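Local coordinates for putative acetamidase/formamidase (Yersinia enterocolitica subsp. palearctica serotype O:3, PDB 5UBU), which probably hydrolyses the non-peptide carbon-nitrogen bonds of linear amides, and binds sodium ions in the crystal, at residues I204-V209 / D246-W251; D100-Y105 / L173-E178. All coordinates share one frame; numbering follows the deposited sequence.

Interaction 1: I204-V209 / D246-W251; sequences ITYLPV and DLIKNW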
loop_
_atom_site.group_PDB
_atom_site.type_symbol
_atom_site.label_atom_id
_atom_site.label_comp_id
_atom_site.label_asym_id
_atom_site.label_seq_id
_atom_site.Cartn_x
_atom_site.Cartn_y
_atom_site.Cartn_z
ATOM N N ILE B 204 -4.547 -5.064 -30.015
ATOM C CA ILE B 204 -3.486 -6.042 -30.218
ATOM C C ILE B 204 -2.731 -6.080 -28.908
ATOM O O ILE B 204 -2.201 -5.062 -28.492
ATOM C CB ILE B 204 -2.502 -5.633 -31.336
ATOM C CG1 ILE B 204 -3.242 -5.347 -32.646
ATOM C CG2 ILE B 204 -1.460 -6.730 -31.547
ATOM C CD1 ILE B 204 -2.351 -4.807 -33.759
ATOM N N THR B 205 -2.691 -7.234 -28.254
ATOM C CA THR B 205 -1.973 -7.368 -26.986
ATOM C C THR B 205 -0.655 -8.113 -27.242
ATOM O O THR B 205 -0.639 -9.144 -27.923
ATOM C CB THR B 205 -2.813 -8.112 -25.926
ATOM O OG1 THR B 205 -4.036 -7.410 -25.701
ATOM C CG2 THR B 205 -2.066 -8.212 -24.610
ATOM N N TYR B 206 0.438 -7.571 -26.698
ATOM C CA TYR B 206 1.776 -8.155 -26.838
ATOM C C TYR B 206 2.175 -8.812 -25.524
ATOM O O TYR B 206 2.224 -8.150 -24.500
ATOM C CB TYR B 206 2.776 -7.077 -27.241
ATOM C CG TYR B 206 2.398 -6.393 -28.539
ATOM C CD1 TYR B 206 2.521 -7.057 -29.753
ATOM C CD2 TYR B 206 1.932 -5.085 -28.557
ATOM C CE1 TYR B 206 2.175 -6.446 -30.950
ATOM C CE2 TYR B 206 1.588 -4.464 -29.751
ATOM C CZ TYR B 206 1.712 -5.152 -30.947
ATOM O OH TYR B 206 1.381 -4.558 -32.141
ATOM N N LEU B 207 2.450 -10.114 -25.564
ATOM C CA LEU B 207 2.805 -10.896 -24.374
ATOM C C LEU B 207 4.206 -11.511 -24.498
ATOM O O LEU B 207 4.513 -12.131 -25.512
ATOM C CB LEU B 207 1.783 -12.018 -24.191
ATOM C CG LEU B 207 0.333 -11.563 -23.959
ATOM C CD1 LEU B 207 -0.648 -12.725 -24.068
ATOM C CD2 LEU B 207 0.196 -10.878 -22.603
ATOM N N PRO B 208 5.043 -11.388 -23.448
ATOM C CA PRO B 208 6.391 -11.914 -23.532
ATOM C C PRO B 208 6.479 -13.425 -23.365
ATOM O O PRO B 208 6.049 -13.960 -22.349
ATOM C CB PRO B 208 7.117 -11.221 -22.372
ATOM C CG PRO B 208 6.059 -10.682 -21.474
ATOM C CD PRO B 208 4.719 -10.992 -22.069
ATOM N N VAL B 209 7.076 -14.086 -24.352
ATOM C CA VAL B 209 7.240 -15.525 -24.323
ATOM C C VAL B 209 8.370 -15.912 -23.376
ATOM O O VAL B 209 9.441 -15.307 -23.400
ATOM C CB VAL B 209 7.566 -16.085 -25.728
ATOM C CG1 VAL B 209 7.762 -17.601 -25.682
ATOM C CG2 VAL B 209 6.456 -15.742 -26.708
ATOM N N ASP B 246 0.041 -13.759 -33.912
ATOM C CA ASP B 246 1.248 -13.694 -34.725
ATOM C C ASP B 246 2.440 -13.711 -33.756
ATOM O O ASP B 246 2.253 -13.709 -32.530
ATOM C CB ASP B 246 1.218 -12.477 -35.656
ATOM C CG ASP B 246 2.095 -12.664 -36.931
ATOM O OD1 ASP B 246 3.124 -13.381 -36.891
ATOM O OD2 ASP B 246 1.746 -12.071 -37.989
ATOM N N LEU B 247 3.655 -13.769 -34.306
ATOM C CA LEU B 247 4.866 -13.867 -33.509
ATOM C C LEU B 247 5.915 -12.850 -33.918
ATOM O O LEU B 247 6.237 -12.730 -35.098
ATOM C CB LEU B 247 5.445 -15.266 -33.701
ATOM C CG LEU B 247 6.711 -15.668 -32.944
ATOM C CD1 LEU B 247 6.442 -15.709 -31.453
ATOM C CD2 LEU B 247 7.187 -17.019 -33.429
ATOM N N ILE B 248 6.442 -12.123 -32.930
ATOM C CA ILE B 248 7.498 -11.130 -33.135
ATOM C C ILE B 248 8.743 -11.733 -32.504
ATOM O O ILE B 248 8.758 -12.062 -31.323
ATOM C CB ILE B 248 7.164 -9.761 -32.504
ATOM C CG1 ILE B 248 5.933 -9.145 -33.182
ATOM C CG2 ILE B 248 8.355 -8.819 -32.644
ATOM C CD1 ILE B 248 5.332 -7.980 -32.428
ATOM N N LYS B 249 9.788 -11.874 -33.301
ATOM C CA LYS B 249 11.020 -12.492 -32.843
ATOM C C LYS B 249 11.955 -11.552 -32.111
ATOM O O LYS B 249 12.117 -10.397 -32.492
ATOM C CB LYS B 249 11.782 -13.076 -34.037
ATOM C CG LYS B 249 11.011 -14.099 -34.870
ATOM C CD LYS B 249 10.634 -15.379 -34.131
ATOM C CE LYS B 249 11.852 -16.206 -33.727
ATOM N NZ LYS B 249 11.466 -17.487 -33.089
ATOM N N ASN B 250 12.550 -12.073 -31.041
ATOM C CA ASN B 250 13.564 -11.381 -30.257
ATOM C C ASN B 250 13.236 -9.917 -29.897
ATOM O O ASN B 250 13.927 -8.993 -30.311
ATOM C CB ASN B 250 14.886 -11.486 -31.047
ATOM C CG ASN B 250 16.106 -11.120 -30.231
ATOM O OD1 ASN B 250 16.131 -11.274 -29.005
ATOM N ND2 ASN B 250 17.146 -10.671 -30.919
ATOM N N TRP B 251 12.161 -9.737 -29.133
ATOM C CA TRP B 251 11.714 -8.415 -28.655
ATOM C C TRP B 251 11.534 -8.595 -27.152
ATOM O O TRP B 251 10.542 -9.149 -26.696
ATOM C CB TRP B 251 10.443 -7.966 -29.394
ATOM C CG TRP B 251 9.929 -6.609 -29.017
ATOM C CD1 TRP B 251 10.673 -5.508 -28.727
ATOM C CD2 TRP B 251 8.565 -6.169 -29.046
ATOM N NE1 TRP B 251 9.857 -4.429 -28.487
ATOM C CE2 TRP B 251 8.556 -4.807 -28.684
ATOM C CE3 TRP B 251 7.345 -6.803 -29.326
ATOM C CZ2 TRP B 251 7.370 -4.062 -28.583
ATOM C CZ3 TRP B 251 6.162 -6.059 -29.215
ATOM C CH2 TRP B 251 6.190 -4.705 -28.854
#
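Tyr-206, Ile-248 and Trp-251 form a buried aromatic and aliphatic contact on one face of the mixed beta sheet, between strand 203-208 and the end of strand 239-248 with the loop that follows it. The two strands are not bonded neighbours, since strand 101-111 runs between them. Accordingly, the closest CA atoms, those of Tyr-206 and Ile-248, are 9.0 Å apart, and no hydrogen bond crosses the contact. The two rings make a T-shaped (edge-to-face) pair, with planes at 75° and centroids 5.4 Å apart. Trp-251 supplies the edge: CZ3 lies 3.8 Å from CD1 of Tyr-206, while CH2 stands over the same phenol face, displaced toward its rim. The indole gets there because chi1 of Trp-251 (-178°) turns CG to the far side from the backbone N; its CB alone does not point at the tyrosine. Ile-248 adds its terminal methyl, CD1, which reaches Tyr-206 CE1 at 3.8 Å from an oblique direction. Tyr-206 OH is hydrogen-bonded to Glu-259 OE1, so the ring is held at its polar end as well as touched by the indole. Arg-15 makes a cation-pi contact with Trp-251, and Ile-11 touches both Tyr-206 and Ile-248. The arrangement is side-chain packing over an intervening strand, on the part of the sheet face where helix 11-15 lies against it.

Interaction 2: D100-Y105 / L173-E178; sequences DVIAVY and LSVSPE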
loop_
_atom_site.group_PDB
_atom_site.type_symbol
_atom_site.label_atom_id
_atom_site.label_comp_id
_atom_site.label_asym_id
_atom_site.label_seq_id
_atom_site.Cartn_x
_atom_site.Cartn_y
_atom_site.Cartn_z
ATOM N N ASP B 100 10.827 -13.999 -27.378
ATOM C CA ASP B 100 9.869 -13.590 -28.412
ATOM C C ASP B 100 8.643 -12.956 -27.770
ATOM O O ASP B 100 8.563 -12.818 -26.540
ATOM C CB ASP B 100 9.438 -14.786 -29.289
ATOM C CG ASP B 100 10.584 -15.347 -30.131
ATOM O OD1 ASP B 100 11.630 -14.674 -30.242
ATOM O OD2 ASP B 100 10.424 -16.450 -30.707
ATOM N N VAL B 101 7.702 -12.555 -28.618
ATOM C CA VAL B 101 6.467 -11.938 -28.175
ATOM C C VAL B 101 5.303 -12.457 -29.002
ATOM O O VAL B 101 5.404 -12.555 -30.230
ATOM C CB VAL B 101 6.531 -10.407 -28.328
ATOM C CG1 VAL B 101 5.181 -9.764 -28.058
ATOM C CG2 VAL B 101 7.579 -9.827 -27.393
ATOM N N ILE B 102 4.208 -12.800 -28.326
ATOM C CA ILE B 102 3.005 -13.252 -28.998
ATOM C C ILE B 102 2.125 -12.024 -29.160
ATOM O O ILE B 102 1.863 -11.321 -28.190
ATOM C CB ILE B 102 2.224 -14.278 -28.165
ATOM C CG1 ILE B 102 3.070 -15.519 -27.883
ATOM C CG2 ILE B 102 0.924 -14.665 -28.868
ATOM C CD1 ILE B 102 3.501 -16.290 -29.121
ATOM N N ALA B 103 1.684 -11.758 -30.386
ATOM C CA ALA B 103 0.798 -10.637 -30.662
ATOM C C ALA B 103 -0.593 -11.228 -30.822
ATOM O O ALA B 103 -0.795 -12.102 -31.659
ATOM C CB ALA B 103 1.223 -9.909 -31.927
ATOM N N VAL B 104 -1.544 -10.764 -30.017
ATOM C CA VAL B 104 -2.910 -11.277 -30.086
ATOM C C VAL B 104 -3.859 -10.162 -30.487
ATOM O O VAL B 104 -4.146 -9.261 -29.698
ATOM C CB VAL B 104 -3.365 -11.869 -28.734
ATOM C CG1 VAL B 104 -4.781 -12.425 -28.845
ATOM C CG2 VAL B 104 -2.400 -12.952 -28.275
ATOM N N TYR B 105 -4.335 -10.217 -31.726
ATOM C CA TYR B 105 -5.281 -9.231 -32.229
ATOM C C TYR B 105 -6.688 -9.791 -32.115
ATOM O O TYR B 105 -6.989 -10.814 -32.698
ATOM C CB TYR B 105 -4.961 -8.832 -33.678
ATOM C CG TYR B 105 -6.044 -7.999 -34.313
ATOM C CD1 TYR B 105 -6.374 -6.753 -33.795
ATOM C CD2 TYR B 105 -6.725 -8.438 -35.447
ATOM C CE1 TYR B 105 -7.383 -5.980 -34.355
ATOM C CE2 TYR B 105 -7.729 -7.661 -36.026
ATOM C CZ TYR B 105 -8.052 -6.436 -35.469
ATOM O OH TYR B 105 -9.038 -5.657 -36.014
ATOM N N LEU B 173 -6.010 -12.934 -20.569
ATOM C CA LEU B 173 -5.250 -13.211 -21.782
ATOM C C LEU B 173 -3.814 -13.388 -21.300
ATOM O O LEU B 173 -3.248 -12.487 -20.692
ATOM C CB LEU B 173 -5.362 -12.065 -22.787
ATOM C CG LEU B 173 -4.677 -12.303 -24.139
ATOM C CD1 LEU B 173 -5.280 -13.519 -24.845
ATOM C CD2 LEU B 173 -4.760 -11.071 -25.032
ATOM N N SER B 174 -3.215 -14.544 -21.562
ATOM C CA SER B 174 -1.862 -14.781 -21.067
ATOM C C SER B 174 -1.055 -15.836 -21.792
ATOM O O SER B 174 -1.561 -16.558 -22.643
ATOM C CB SER B 174 -1.965 -15.200 -19.594
ATOM O OG SER B 174 -2.772 -16.349 -19.454
ATOM N N VAL B 175 0.224 -15.882 -21.438
ATOM C CA VAL B 175 1.157 -16.880 -21.947
ATOM C C VAL B 175 1.784 -17.537 -20.718
ATOM O O VAL B 175 1.773 -16.963 -19.631
ATOM C CB VAL B 175 2.211 -16.298 -22.902
ATOM C CG1 VAL B 175 1.562 -15.894 -24.209
ATOM C CG2 VAL B 175 2.948 -15.126 -22.276
ATOM N N SER B 176 2.311 -18.741 -20.882
ATOM C CA SER B 176 2.906 -19.462 -19.761
ATOM C C SER B 176 4.200 -18.875 -19.220
ATOM O O SER B 176 4.991 -18.334 -19.977
ATOM C CB SER B 176 3.210 -20.903 -20.164
ATOM O OG SER B 176 3.893 -21.588 -19.124
ATOM N N PRO B 177 4.382 -18.934 -17.884
ATOM C CA PRO B 177 5.655 -18.556 -17.303
ATOM C C PRO B 177 6.669 -19.637 -17.684
ATOM O O PRO B 177 6.282 -20.678 -18.213
ATOM C CB PRO B 177 5.385 -18.601 -15.799
ATOM C CG PRO B 177 3.952 -18.281 -15.672
ATOM C CD PRO B 177 3.292 -18.860 -16.887
ATOM N N GLU B 178 7.942 -19.412 -17.400
ATOM C CA GLU B 178 8.958 -20.394 -17.744
ATOM C C GLU B 178 8.765 -21.697 -16.970
ATOM O O GLU B 178 8.694 -22.773 -17.580
ATOM C CB GLU B 178 10.362 -19.833 -17.499
ATOM C CG GLU B 178 11.464 -20.764 -17.981
ATOM C CD GLU B 178 12.852 -20.168 -17.884
ATOM O OE1 GLU B 178 13.802 -20.922 -18.166
ATOM O OE2 GLU B 178 13.006 -18.970 -17.538
#
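Val-104 and Leu-173 meet tip to tip, and beside them Ile-102 crosses Val-175. In the first pair, CD2 of Leu-173 sits 4.0 Å from both CB and CG1 of Val-104, and its sister methyl CD1 is 4.2 Å from Val-104 CG1, so both leucine methyls gather at the CG1 branch of the valine. Leu-173 extends with CG opposite its backbone N (chi1 -176°), which drives both methyls across the interface. The second pair meets through one atom of each side chain: CG1 of Ile-102 lies 4.0 Å from CG1 of Val-175. All four CB atoms point across the gap, and all four residues are buried. The backbones stay well apart, with CA atoms 8.1 Å apart for Ile-102 and Val-175 and 8.8 Å for Val-104 and Leu-173. That spacing, and the absence of any hydrogen bond across the contact, identify side-chain packing between layers, not strand pairing. Backbone hydrogen bonds on both edges, such as Ile-102 with Leu-207 and Ala-103 with Asp-246, hold strand 101-111 in its sheet. Further out, Leu-216 of strand 214-222 touches both Val-104 and Leu-173, while Ile-102 also touches Val-245 and Leu-247 of strand 239-248. Strand 101-111, between 203-208 and 239-248 in the nine-stranded sheet, thus faces the second sheet, where 169-175 pairs antiparallel with 214-222 and 191-193.

How the interactions relate
The centres of interactions 1 and 2 are 6 Å apart, and strand 101-111, which carries most of segment 100-105 of interaction 2, is the strand that interaction 1 spans. Interaction 1 bridges over it on one face, where Val-101 touches Tyr-206 and Trp-251; interaction 2 uses the other face, which meets the second sheet. A probable hydrogen bond between Val-104 N and Thr-205 O, 2.8 Å long, joins them through the sheet. Just before the strand, a salt bridge of 2.8 Å links Lys-249 NZ to Asp-100 OD2. In interaction 2 the Leu-173 side chain is about 10 Å from a bound sodium ion, and neighbouring strand 214-222 carries the sodium ligands Asp-220 and His-222.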